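Local coordinates for protein CalS13 (Micromonospora echinospora, PDB 4ZAS) that probably transfers an amino group to a nucleotide-linked sugar, using pyridoxal 5'-phosphate as its cofactor, at residues S69-P74 and G229-L234; V60-A65 and I280-L285; G211-Y216 and V233-D238; V76-C81 and F271-I276. One frame throughout, in Å; residues are numbered along the deposited sequence.

Contacts 1, 3 and 4 meet on one mixed sheet, and contact 2 joins helices beside it. Contacts 1 and 3 share Val233 and Leu234 and have centres 8 Å apart. Strand 230-233 lies between strand 213-217 of contact 3 and strand 76-79 of contact 4. Helix 58-71 serves contacts 1 and 2; helix 275-305 serves contacts 2 and 4. Contacts 2 and 4 also touch directly, Glu64 OE2 lying 2.7 Å from Ser78 OG. The bound dTDP-4-keto-6-deoxyglucose is about 12 Å from the Tyr216 side chain and about 13 Å from that of Asn80. In contact 4, the side chain of Ile272 is about 4 Å from that of Glu55, which binds dTDP in a structure of this protein.

Contact 1: residues S69-P74 and G229-L234; sequences SRIGNP and GGFVVL
Asn73 and Val233 are the closest backbone approach, CA to CA 7.4 Å, where the chain leaving helix 58-71 passes strand 230-233. Gly72, with positive phi, is the first residue to leave helical geometry. The turn there lets Ile71 and Asn73 both face the strand. Ile71 works through its far methyl alone. Its CD1 lies 3.7 Å from CE2 of Phe231, coming from the opposite direction to the ring and obliquely to it. The same CD1 meets CG2 of Val233 tip to tip at 4.1 Å. That valine methyl in turn sits in plane at the edge of the Phe231 ring. Phe231 also stacks with Tyr216 and touches Tyr63 and Val67. Asn73 has CG anti to its own nitrogen (chi1 -176°), which carries the amide out alongside Val233. ND2 passes 3.3 Å from CG1 of Val233 and donates to Leu234 O at 2.9 Å. The bond is fairly straight, 160° at the hydrogen, but the donor stands above the carbonyl plane. ND2 also bonds to Gly208 O, and OD1 accepts from Arg75 N. With an alanine here, Leu234 O and Gly208 O would probably lose their shared donor and the turn would be less firmly tied to the strand. The strand belongs to the large sheet typical of fold type I aminotransferases, running antiparallel to both neighbours. Apolar packing thus holds the helix end, while one buried amide, gripped at both of its polar atoms, fixes the loop that follows.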
loop_
_atom_site.group_PDB
_atom_site.type_symbol
_atom_site.label_atom_id
_atom_site.label_comp_id
_atom_site.label_asym_id
_atom_site.label_seq_id
_atom_site.Cartn_x
_atom_site.Cartn_y
_atom_site.Cartn_z
ATOM N N SER A 69 -0.765 14.355 19.459
ATOM C CA SER A 69 -1.028 15.390 20.438
ATOM C C SER A 69 -2.529 15.495 20.701
ATOM O O SER A 69 -2.949 15.726 21.830
ATOM C CB SER A 69 -0.474 16.728 19.944
ATOM O OG SER A 69 -0.500 17.707 20.963
ATOM N N ARG A 70 -3.327 15.270 19.662
ATOM C CA ARG A 70 -4.781 15.325 19.774
ATOM C C ARG A 70 -5.344 14.113 20.466
ATOM O O ARG A 70 -6.163 14.217 21.374
ATOM C CB ARG A 70 -5.410 15.433 18.394
ATOM C CG ARG A 70 -5.139 16.748 17.725
ATOM C CD ARG A 70 -6.239 17.015 16.746
ATOM N NE ARG A 70 -6.170 18.353 16.193
ATOM C CZ ARG A 70 -7.250 18.994 15.787
ATOM N NH1 ARG A 70 -8.426 18.383 15.898
ATOM N NH2 ARG A 70 -7.165 20.223 15.290
ATOM N N ILE A 71 -4.888 12.952 20.019
ATOM C CA ILE A 71 -5.357 11.685 20.547
ATOM C C ILE A 71 -4.870 11.554 21.979
ATOM O O ILE A 71 -5.511 10.927 22.799
ATOM C CB ILE A 71 -4.894 10.530 19.662
ATOM C CG1 ILE A 71 -5.612 10.597 18.317
ATOM C CG2 ILE A 71 -5.125 9.191 20.350
ATOM C CD1 ILE A 71 -5.268 9.489 17.406
ATOM N N GLY A 72 -3.735 12.162 22.286
ATOM C CA GLY A 72 -3.210 12.081 23.636
ATOM C C GLY A 72 -2.344 10.859 23.818
ATOM O O GLY A 72 -2.098 10.445 24.940
ATOM N N ASN A 73 -1.887 10.294 22.700
ATOM C CA ASN A 73 -0.973 9.147 22.655
ATOM C C ASN A 73 0.053 9.376 21.547
ATOM O O ASN A 73 -0.302 9.413 20.365
ATOM C CB ASN A 73 -1.737 7.854 22.399
ATOM C CG ASN A 73 -0.846 6.624 22.437
ATOM O OD1 ASN A 73 0.384 6.726 22.429
ATOM N ND2 ASN A 73 -1.466 5.450 22.418
ATOM N N PRO A 74 1.326 9.555 21.922
ATOM C CA PRO A 74 2.361 9.917 20.947
ATOM C C PRO A 74 2.776 8.787 19.981
ATOM O O PRO A 74 3.425 9.074 18.961
ATOM C CB PRO A 74 3.535 10.333 21.844
ATOM C CG PRO A 74 3.337 9.554 23.106
ATOM C CD PRO A 74 1.852 9.485 23.294
ATOM N N GLY A 229 -4.428 7.401 3.028
ATOM C CA GLY A 229 -3.646 7.263 4.237
ATOM C C GLY A 229 -4.361 6.708 5.448
ATOM O O GLY A 229 -5.587 6.492 5.471
ATOM N N GLY A 230 -3.566 6.504 6.485
ATOM C CA GLY A 230 -4.068 6.058 7.756
ATOM C C GLY A 230 -2.968 6.190 8.772
ATOM O O GLY A 230 -1.897 6.720 8.487
ATOM N N PHE A 231 -3.237 5.711 9.974
ATOM C CA PHE A 231 -2.187 5.586 10.962
ATOM C C PHE A 231 -2.592 4.555 11.992
ATOM O O PHE A 231 -3.770 4.215 12.117
ATOM C CB PHE A 231 -1.871 6.924 11.618
ATOM C CG PHE A 231 -3.065 7.616 12.220
ATOM C CD1 PHE A 231 -3.830 8.476 11.472
ATOM C CD2 PHE A 231 -3.408 7.408 13.539
ATOM C CE1 PHE A 231 -4.912 9.132 12.042
ATOM C CE2 PHE A 231 -4.492 8.050 14.101
ATOM C CZ PHE A 231 -5.244 8.915 13.352
ATOM N N VAL A 232 -1.590 4.017 12.671
ATOM C CA VAL A 232 -1.776 3.042 13.733
ATOM C C VAL A 232 -1.362 3.672 15.061
ATOM O O VAL A 232 -0.321 4.342 15.126
ATOM C CB VAL A 232 -0.975 1.769 13.453
ATOM C CG1 VAL A 232 -1.226 0.743 14.525
ATOM C CG2 VAL A 232 -1.300 1.228 12.072
ATOM N N VAL A 233 -2.172 3.468 16.105
ATOM C CA VAL A 233 -1.854 3.971 17.455
ATOM C C VAL A 233 -1.524 2.789 18.375
ATOM O O VAL A 233 -2.276 1.825 18.478
ATOM C CB VAL A 233 -3.017 4.825 18.027
ATOM C CG1 VAL A 233 -2.605 5.501 19.330
ATOM C CG2 VAL A 233 -3.470 5.872 17.008
ATOM N N LEU A 234 -0.387 2.858 19.041
ATOM C CA LEU A 234 0.065 1.731 19.839
ATOM C C LEU A 234 -0.017 2.040 21.324
ATOM O O LEU A 234 0.203 3.177 21.739
ATOM C CB LEU A 234 1.504 1.349 19.452
ATOM C CG LEU A 234 1.764 0.683 18.091
ATOM C CD1 LEU A 234 0.757 -0.411 17.735
ATOM C CD2 LEU A 234 1.777 1.719 16.996
#

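Contact 2: residues V60-A65 and I280-L285; sequences VAEYEA and IGLSNL
Tyr63 and Leu282 face each other where helix 60-65 crosses helix 280-285, their axes 9.3 Å apart at closest and inclined by 36°. The tyrosine can be followed outward. Its CB rests on CG of Leu282 at 4.0 Å. CG lies anti to the backbone nitrogen (chi1 165°), and this swings the ring across the flank of the second helix. CD1 of Tyr63 lies beside the Gly281 backbone, with CD1 of Leu285 4.1 Å from it. CE1 comes 3.8 Å from CA of Gly281. A CB on that glycine would fall 2.6 Å from CE1, so the bare backbone is what admits the ring. Beyond the two helices the tip continues to the sheet, where the hydroxyl lies against Phe231. Leu282 fills the space beside the tyrosine with a forked end. CD2 touches CA of Tyr63 at 3.9 Å. CD1 turns to Glu62, whose extended chain crosses the leucine at about a right angle, and meets its CD at 3.5 Å. Ile280 packs on Ile276 of the second subunit. The contact therefore joins helix 58-71, which lies against the sheet, to helix 275-305, which also reaches the subunit interface. Outside this contact, Val60 N bonds to Glu275 OE2 and links the same helices. The chemistry here is almost wholly apolar. Segments 60-65 and 280-285 hold together by shape and burial, without directional bonds; the one carboxylate that takes part, on Glu62, sits at the exposed margin with its carbons and flank laid on leucine methyls.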
loop_
_atom_site.group_PDB
_atom_site.type_symbol
_atom_site.label_atom_id
_atom_site.label_comp_id
_atom_site.label_asym_id
_atom_site.label_seq_id
_atom_site.Cartn_x
_atom_site.Cartn_y
_atom_site.Cartn_z
ATOM N N VAL A 60 5.667 14.358 7.294
ATOM C CA VAL A 60 4.942 13.215 7.841
ATOM C C VAL A 60 5.159 13.078 9.348
ATOM O O VAL A 60 4.227 12.779 10.093
ATOM C CB VAL A 60 5.352 11.934 7.120
ATOM C CG1 VAL A 60 4.946 10.748 7.918
ATOM C CG2 VAL A 60 4.734 11.901 5.713
ATOM N N ALA A 61 6.391 13.287 9.801
ATOM C CA ALA A 61 6.678 13.250 11.233
ATOM C C ALA A 61 5.924 14.357 11.973
ATOM O O ALA A 61 5.438 14.137 13.072
ATOM C CB ALA A 61 8.167 13.362 11.488
ATOM N N GLU A 62 5.847 15.546 11.371
ATOM C CA GLU A 62 5.138 16.680 11.975
ATOM C C GLU A 62 3.653 16.353 12.111
ATOM O O GLU A 62 3.014 16.717 13.094
ATOM C CB GLU A 62 5.302 17.963 11.152
ATOM C CG GLU A 62 4.555 19.136 11.765
ATOM C CD GLU A 62 4.562 20.408 10.923
ATOM O OE1 GLU A 62 5.251 20.468 9.887
ATOM O OE2 GLU A 62 3.860 21.365 11.316
ATOM N N TYR A 63 3.108 15.698 11.094
ATOM C CA TYR A 63 1.735 15.228 11.112
ATOM C C TYR A 63 1.495 14.165 12.202
ATOM O O TYR A 63 0.572 14.288 13.007
ATOM C CB TYR A 63 1.377 14.705 9.721
ATOM C CG TYR A 63 0.124 13.865 9.622
ATOM C CD1 TYR A 63 -1.144 14.420 9.824
ATOM C CD2 TYR A 63 0.201 12.527 9.241
ATOM C CE1 TYR A 63 -2.288 13.658 9.688
ATOM C CE2 TYR A 63 -0.948 11.754 9.114
ATOM C CZ TYR A 63 -2.188 12.329 9.333
ATOM O OH TYR A 63 -3.322 11.549 9.212
ATOM N N GLU A 64 2.342 13.143 12.247
ATOM C CA GLU A 64 2.220 12.086 13.258
ATOM C C GLU A 64 2.223 12.658 14.679
ATOM O O GLU A 64 1.505 12.176 15.554
ATOM C CB GLU A 64 3.345 11.055 13.111
ATOM C CG GLU A 64 3.267 10.176 11.863
ATOM C CD GLU A 64 4.497 9.281 11.716
ATOM O OE1 GLU A 64 5.517 9.581 12.376
ATOM O OE2 GLU A 64 4.454 8.290 10.944
ATOM N N ALA A 65 3.052 13.665 14.915
ATOM C CA ALA A 65 3.090 14.309 16.223
ATOM C C ALA A 65 1.780 15.027 16.536
ATOM O O ALA A 65 1.261 14.924 17.646
ATOM C CB ALA A 65 4.255 15.287 16.304
ATOM N N ILE A 280 -1.252 17.388 3.442
ATOM C CA ILE A 280 -2.709 17.461 3.389
ATOM C C ILE A 280 -3.317 17.236 4.772
ATOM O O ILE A 280 -4.201 17.973 5.204
ATOM C CB ILE A 280 -3.228 16.453 2.367
ATOM C CG1 ILE A 280 -2.711 16.851 0.975
ATOM C CG2 ILE A 280 -4.765 16.358 2.401
ATOM C CD1 ILE A 280 -2.863 15.744 -0.072
ATOM N N GLY A 281 -2.818 16.226 5.468
ATOM C CA GLY A 281 -3.232 15.935 6.826
ATOM C C GLY A 281 -3.056 17.087 7.796
ATOM O O GLY A 281 -3.913 17.318 8.646
ATOM N N LEU A 282 -1.919 17.775 7.708
ATOM C CA LEU A 282 -1.656 18.920 8.566
ATOM C C LEU A 282 -2.645 20.064 8.316
ATOM O O LEU A 282 -3.080 20.722 9.261
ATOM C CB LEU A 282 -0.226 19.417 8.369
ATOM C CG LEU A 282 0.835 18.659 9.149
ATOM C CD1 LEU A 282 2.202 19.086 8.681
ATOM C CD2 LEU A 282 0.662 18.950 10.621
ATOM N N SER A 283 -2.955 20.319 7.043
ATOM C CA SER A 283 -3.945 21.326 6.671
ATOM C C SER A 283 -5.314 20.994 7.211
ATOM O O SER A 283 -5.990 21.838 7.811
ATOM C CB SER A 283 -4.061 21.467 5.150
ATOM O OG SER A 283 -3.195 22.460 4.652
ATOM N N ASN A 284 -5.722 19.754 6.998
ATOM C CA ASN A 284 -7.082 19.395 7.312
ATOM C C ASN A 284 -7.284 19.228 8.799
ATOM O O ASN A 284 -8.418 19.315 9.274
ATOM C CB ASN A 284 -7.481 18.138 6.554
ATOM C CG ASN A 284 -7.721 18.420 5.092
ATOM O OD1 ASN A 284 -8.075 19.541 4.722
ATOM N ND2 ASN A 284 -7.525 17.420 4.251
ATOM N N LEU A 285 -6.198 19.032 9.542
ATOM C CA LEU A 285 -6.324 18.975 10.995
ATOM C C LEU A 285 -6.853 20.297 11.546
ATOM O O LEU A 285 -7.551 20.325 12.566
ATOM C CB LEU A 285 -5.002 18.631 11.659
ATOM C CG LEU A 285 -4.724 17.135 11.705
ATOM C CD1 LEU A 285 -3.319 16.901 12.250
ATOM C CD2 LEU A 285 -5.748 16.384 12.502
#

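Contact 3: residues G211-Y216 and V233-D238; sequences GNVCVY and VLPDDD
Leu234 and Val213 lie side by side, pointing the same way, on one side of the paired strands. CG of Leu234 is anti to the carbonyl carbon (chi1 -71°), and with chi2 at -44° this brings CD1 into the fork of the valine, 3.7 Å from CG1 and 3.9 Å from CG2 of Val213. Leu239 of helix 237-247 packs on both of them. Next along, the Pro235 ring makes a second bump. Its hollow is lined by carbonyl oxygens in the loop just before strand 213-217: CB lies 3.5 Å from Gly211 O, and CD 3.6 Å from Asn212 O. The same CD also touches CG2 of Val213. Gly211 has positive phi and no side chain, and its bare backbone lies beside the proline. On the other side of Leu234 along the chain, the strands pair. Cys214 and Val233 form an antiparallel hydrogen-bonded pair, with N to O distances of 3.0 Å from Cys214 to Val233 and 2.6 Å from Val233 to Cys214. Both bonds are close to straight and lie in the carbonyl plane. Strands 213-217 and 230-233 are sequential neighbours in the large sheet of a fold type I aminotransferase, and the connection between them carries Lys222, the predicted pyridoxal phosphate lysine. On the face bearing Cys214 and Val233, CG2 of the valine meets CD1 of Tyr216 obliquely at 4.2 Å. The tyrosine is held from elsewhere too, with OH bonded to Leu207 O. Past Pro235 the chain turns into helix 237-247, whose first turn Asp236 caps through OD1 at Leu239 N.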
loop_
_atom_site.group_PDB
_atom_site.type_symbol
_atom_site.label_atom_id
_atom_site.label_comp_id
_atom_site.label_asym_id
_atom_site.label_seq_id
_atom_site.Cartn_x
_atom_site.Cartn_y
_atom_site.Cartn_z
ATOM N N GLY A 211 -5.484 1.236 25.581
ATOM C CA GLY A 211 -4.593 0.098 25.733
ATOM C C GLY A 211 -4.620 -0.955 24.634
ATOM O O GLY A 211 -4.000 -2.004 24.761
ATOM N N ASN A 212 -5.326 -0.686 23.546
ATOM C CA ASN A 212 -5.360 -1.619 22.424
ATOM C C ASN A 212 -4.620 -0.996 21.265
ATOM O O ASN A 212 -4.339 0.200 21.279
ATOM C CB ASN A 212 -6.780 -1.931 21.973
ATOM C CG ASN A 212 -7.645 -2.470 23.078
ATOM O OD1 ASN A 212 -7.215 -3.293 23.890
ATOM N ND2 ASN A 212 -8.885 -2.010 23.111
ATOM N N VAL A 213 -4.295 -1.811 20.268
ATOM C CA VAL A 213 -3.774 -1.304 19.009
ATOM C C VAL A 213 -4.919 -0.746 18.193
ATOM O O VAL A 213 -5.842 -1.488 17.881
ATOM C CB VAL A 213 -3.044 -2.408 18.233
ATOM C CG1 VAL A 213 -2.560 -1.897 16.846
ATOM C CG2 VAL A 213 -1.888 -2.914 19.059
ATOM N N CYS A 214 -4.848 0.528 17.807
ATOM C CA CYS A 214 -5.932 1.181 17.040
ATOM C C CYS A 214 -5.489 1.625 15.644
ATOM O O CYS A 214 -4.453 2.282 15.495
ATOM C CB CYS A 214 -6.447 2.408 17.786
ATOM S SG CYS A 214 -7.049 2.074 19.423
ATOM N N VAL A 215 -6.283 1.290 14.629
ATOM C CA VAL A 215 -5.991 1.681 13.249
ATOM C C VAL A 215 -7.023 2.669 12.737
ATOM O O VAL A 215 -8.212 2.389 12.781
ATOM C CB VAL A 215 -5.932 0.463 12.319
ATOM C CG1 VAL A 215 -5.614 0.909 10.904
ATOM C CG2 VAL A 215 -4.916 -0.557 12.833
ATOM N N TYR A 216 -6.555 3.806 12.231
ATOM C CA TYR A 216 -7.407 4.863 11.679
ATOM C C TYR A 216 -7.235 4.956 10.179
ATOM O O TYR A 216 -6.176 4.611 9.662
ATOM C CB TYR A 216 -7.064 6.220 12.305
ATOM C CG TYR A 216 -7.639 6.517 13.692
ATOM C CD1 TYR A 216 -7.035 6.046 14.855
ATOM C CD2 TYR A 216 -8.749 7.337 13.830
ATOM C CE1 TYR A 216 -7.551 6.357 16.110
ATOM C CE2 TYR A 216 -9.266 7.650 15.060
ATOM C CZ TYR A 216 -8.673 7.166 16.203
ATOM O OH TYR A 216 -9.226 7.511 17.427
ATOM N N VAL A 233 -2.172 3.468 16.105
ATOM C CA VAL A 233 -1.854 3.971 17.455
ATOM C C VAL A 233 -1.524 2.789 18.375
ATOM O O VAL A 233 -2.276 1.825 18.478
ATOM C CB VAL A 233 -3.017 4.825 18.027
ATOM C CG1 VAL A 233 -2.605 5.501 19.330
ATOM C CG2 VAL A 233 -3.470 5.872 17.008
ATOM N N LEU A 234 -0.387 2.858 19.041
ATOM C CA LEU A 234 0.065 1.731 19.839
ATOM C C LEU A 234 -0.017 2.040 21.324
ATOM O O LEU A 234 0.203 3.177 21.739
ATOM C CB LEU A 234 1.504 1.349 19.452
ATOM C CG LEU A 234 1.764 0.683 18.091
ATOM C CD1 LEU A 234 0.757 -0.411 17.735
ATOM C CD2 LEU A 234 1.777 1.719 16.996
ATOM N N PRO A 235 -0.321 1.020 22.131
ATOM C CA PRO A 235 -0.429 1.182 23.588
ATOM C C PRO A 235 0.893 1.186 24.319
ATOM O O PRO A 235 0.891 1.601 25.473
ATOM C CB PRO A 235 -1.272 -0.017 24.017
ATOM C CG PRO A 235 -1.006 -1.036 23.000
ATOM C CD PRO A 235 -0.807 -0.293 21.685
ATOM N N ASP A 236 1.980 0.723 23.700
ATOM C CA ASP A 236 3.303 0.791 24.351
ATOM C C ASP A 236 4.489 0.927 23.384
ATOM O O ASP A 236 4.353 0.814 22.177
ATOM C CB ASP A 236 3.529 -0.420 25.272
ATOM C CG ASP A 236 3.323 -1.749 24.574
ATOM O OD1 ASP A 236 4.130 -2.088 23.690
ATOM O OD2 ASP A 236 2.383 -2.484 24.951
ATOM N N ASP A 237 5.658 1.178 23.940
ATOM C CA ASP A 237 6.822 1.469 23.128
ATOM C C ASP A 237 7.358 0.255 22.346
ATOM O O ASP A 237 7.909 0.426 21.266
ATOM C CB ASP A 237 7.923 2.077 24.005
ATOM C CG ASP A 237 7.536 3.456 24.561
ATOM O OD1 ASP A 237 6.520 4.026 24.101
ATOM O OD2 ASP A 237 8.253 3.989 25.438
ATOM N N ASP A 238 7.199 -0.962 22.853
ATOM C CA ASP A 238 7.682 -2.126 22.102
ATOM C C ASP A 238 6.914 -2.269 20.802
ATOM O O ASP A 238 7.499 -2.446 19.734
ATOM C CB ASP A 238 7.545 -3.428 22.892
ATOM C CG ASP A 238 8.566 -3.549 23.990
ATOM O OD1 ASP A 238 9.498 -2.715 24.028
ATOM O OD2 ASP A 238 8.444 -4.493 24.806
#

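Contact 4: residues V76-C81 and F271-I276; sequences VVSVNC and FILNEI
Asn80 turns its amide over the Phe271 backbone because its CG stands between the backbone N and the carbonyl carbon (chi1 58°). Leu273 has CG anti to its nitrogen (chi1 178°), which sends CD2 to CB of Ser78 at 3.9 Å. Around Asn80 the fit is close. CB lies 3.3 Å from Ile272 O, and CG lies 3.7 Å from Phe271 O. That last oxygen also receives a weak bond from Asn80 N, 2.8 Å long but bent to 122°, and a CA-H contact from Val79 CA at 3.1 Å. CG1 of Val79 runs side by side with CB of Phe271. Strand 76-79 is the outermost strand of the large sheet in this chain, and residues 271-274 cross its end just before helix 275-305. Cys81 and Asn274 are each an N-cap, of helices 82-94 and 275-305. With Asn80 cut back to an alanine, the Phe271 backbone would probably lose the amide that covers it, and a gap would open towards the neighbouring subunit, whose own Asn80 packs there. A water donates to OG of Ser78 at 3.0 Å and appears to accept from Leu273 N, though that distance is doubtfully short. OG also bonds to Glu64 OE2, its strongest partner. Ile272 points away from the strand and packs on Glu55, a residue of the dTDP site, which is empty in this chain, while Asn274 ND2 bonds to Ser228 of the second subunit.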
loop_
_atom_site.group_PDB
_atom_site.type_symbol
_atom_site.label_atom_id
_atom_site.label_comp_id
_atom_site.label_asym_id
_atom_site.label_seq_id
_atom_site.Cartn_x
_atom_site.Cartn_y
_atom_site.Cartn_z
ATOM N N VAL A 76 2.220 7.192 17.297
ATOM C CA VAL A 76 1.474 7.200 16.054
ATOM C C VAL A 76 2.381 6.839 14.882
ATOM O O VAL A 76 3.425 7.459 14.669
ATOM C CB VAL A 76 0.817 8.571 15.822
ATOM C CG1 VAL A 76 0.043 8.574 14.491
ATOM C CG2 VAL A 76 -0.109 8.908 16.973
ATOM N N VAL A 77 1.991 5.816 14.140
ATOM C CA VAL A 77 2.720 5.414 12.958
ATOM C C VAL A 77 1.849 5.610 11.728
ATOM O O VAL A 77 0.918 4.836 11.509
ATOM C CB VAL A 77 3.185 3.945 13.076
ATOM C CG1 VAL A 77 3.914 3.502 11.809
ATOM C CG2 VAL A 77 4.065 3.770 14.302
ATOM N N SER A 78 2.139 6.622 10.913
ATOM C CA SER A 78 1.360 6.841 9.688
ATOM C C SER A 78 1.604 5.697 8.678
ATOM O O SER A 78 2.656 5.021 8.712
ATOM C CB SER A 78 1.703 8.200 9.059
ATOM O OG SER A 78 3.071 8.258 8.633
ATOM N N VAL A 79 0.604 5.436 7.829
ATOM C CA VAL A 79 0.691 4.395 6.794
ATOM C C VAL A 79 -0.060 4.891 5.559
ATOM O O VAL A 79 -0.768 5.885 5.638
ATOM C CB VAL A 79 0.129 3.040 7.270
ATOM C CG1 VAL A 79 1.123 2.271 8.172
ATOM C CG2 VAL A 79 -1.236 3.240 7.945
ATOM N N ASN A 80 0.078 4.198 4.425
ATOM C CA ASN A 80 -0.433 4.742 3.165
ATOM C C ASN A 80 -1.936 4.460 2.949
ATOM O O ASN A 80 -2.494 4.885 1.941
ATOM C CB ASN A 80 0.418 4.275 1.944
ATOM C CG ASN A 80 0.492 2.757 1.777
ATOM O OD1 ASN A 80 -0.115 1.985 2.518
ATOM N ND2 ASN A 80 1.231 2.330 0.755
ATOM N N CYS A 81 -2.552 3.718 3.872
ATOM C CA CYS A 81 -4.021 3.576 3.983
ATOM C C CYS A 81 -4.394 2.803 5.248
ATOM O O CYS A 81 -3.537 2.172 5.873
ATOM C CB CYS A 81 -4.641 2.877 2.763
ATOM S SG CYS A 81 -4.050 1.238 2.401
ATOM N N PHE A 271 4.729 0.511 3.477
ATOM C CA PHE A 271 3.455 1.071 3.896
ATOM C C PHE A 271 3.552 2.544 4.285
ATOM O O PHE A 271 2.587 3.112 4.765
ATOM C CB PHE A 271 2.910 0.295 5.106
ATOM C CG PHE A 271 2.308 -1.054 4.773
ATOM C CD1 PHE A 271 1.956 -1.383 3.475
ATOM C CD2 PHE A 271 2.076 -1.988 5.783
ATOM C CE1 PHE A 271 1.393 -2.633 3.184
ATOM C CE2 PHE A 271 1.523 -3.230 5.493
ATOM C CZ PHE A 271 1.186 -3.556 4.188
ATOM N N ILE A 272 4.687 3.181 4.036
ATOM C CA ILE A 272 4.877 4.553 4.489
ATOM C C ILE A 272 3.903 5.527 3.813
ATOM O O ILE A 272 3.478 5.313 2.680
ATOM C CB ILE A 272 6.339 4.983 4.276
ATOM C CG1 ILE A 272 6.744 4.827 2.814
ATOM C CG2 ILE A 272 7.258 4.132 5.127
ATOM C CD1 ILE A 272 7.938 5.664 2.432
ATOM N N LEU A 273 3.547 6.583 4.542
ATOM C CA LEU A 273 2.754 7.698 4.021
ATOM C C LEU A 273 3.717 8.737 3.500
ATOM O O LEU A 273 4.697 9.039 4.172
ATOM C CB LEU A 273 1.879 8.300 5.129
ATOM C CG LEU A 273 1.015 9.515 4.786
ATOM C CD1 LEU A 273 -0.240 9.065 4.073
ATOM C CD2 LEU A 273 0.656 10.346 6.022
ATOM N N ASN A 274 3.439 9.346 2.354
ATOM C CA ASN A 274 4.438 10.257 1.809
ATOM C C ASN A 274 4.200 11.701 2.220
ATOM O O ASN A 274 3.191 12.020 2.863
ATOM C CB ASN A 274 4.526 10.131 0.279
ATOM C CG ASN A 274 3.280 10.606 -0.463
ATOM O OD1 ASN A 274 2.414 11.336 0.061
ATOM N ND2 ASN A 274 3.207 10.207 -1.739
ATOM N N GLU A 275 5.147 12.568 1.863
ATOM C CA GLU A 275 5.122 13.947 2.327
ATOM C C GLU A 275 3.882 14.691 1.861
ATOM O O GLU A 275 3.431 15.631 2.512
ATOM C CB GLU A 275 6.371 14.686 1.860
ATOM C CG GLU A 275 7.626 14.198 2.524
ATOM C CD GLU A 275 7.677 14.630 3.959
ATOM O OE1 GLU A 275 8.161 15.750 4.215
ATOM O OE2 GLU A 275 7.238 13.855 4.833
ATOM N N ILE A 276 3.316 14.257 0.747
ATOM C CA ILE A 276 2.123 14.907 0.241
ATOM C C ILE A 276 0.946 14.572 1.139
ATOM O O ILE A 276 0.160 15.447 1.485
ATOM C CB ILE A 276 1.886 14.536 -1.233
ATOM C CG1 ILE A 276 3.008 15.147 -2.081
ATOM C CG2 ILE A 276 0.572 15.091 -1.735
ATOM C CD1 ILE A 276 3.115 14.563 -3.417
HETATM O O HOH W 1 4.827 6.783 6.736
#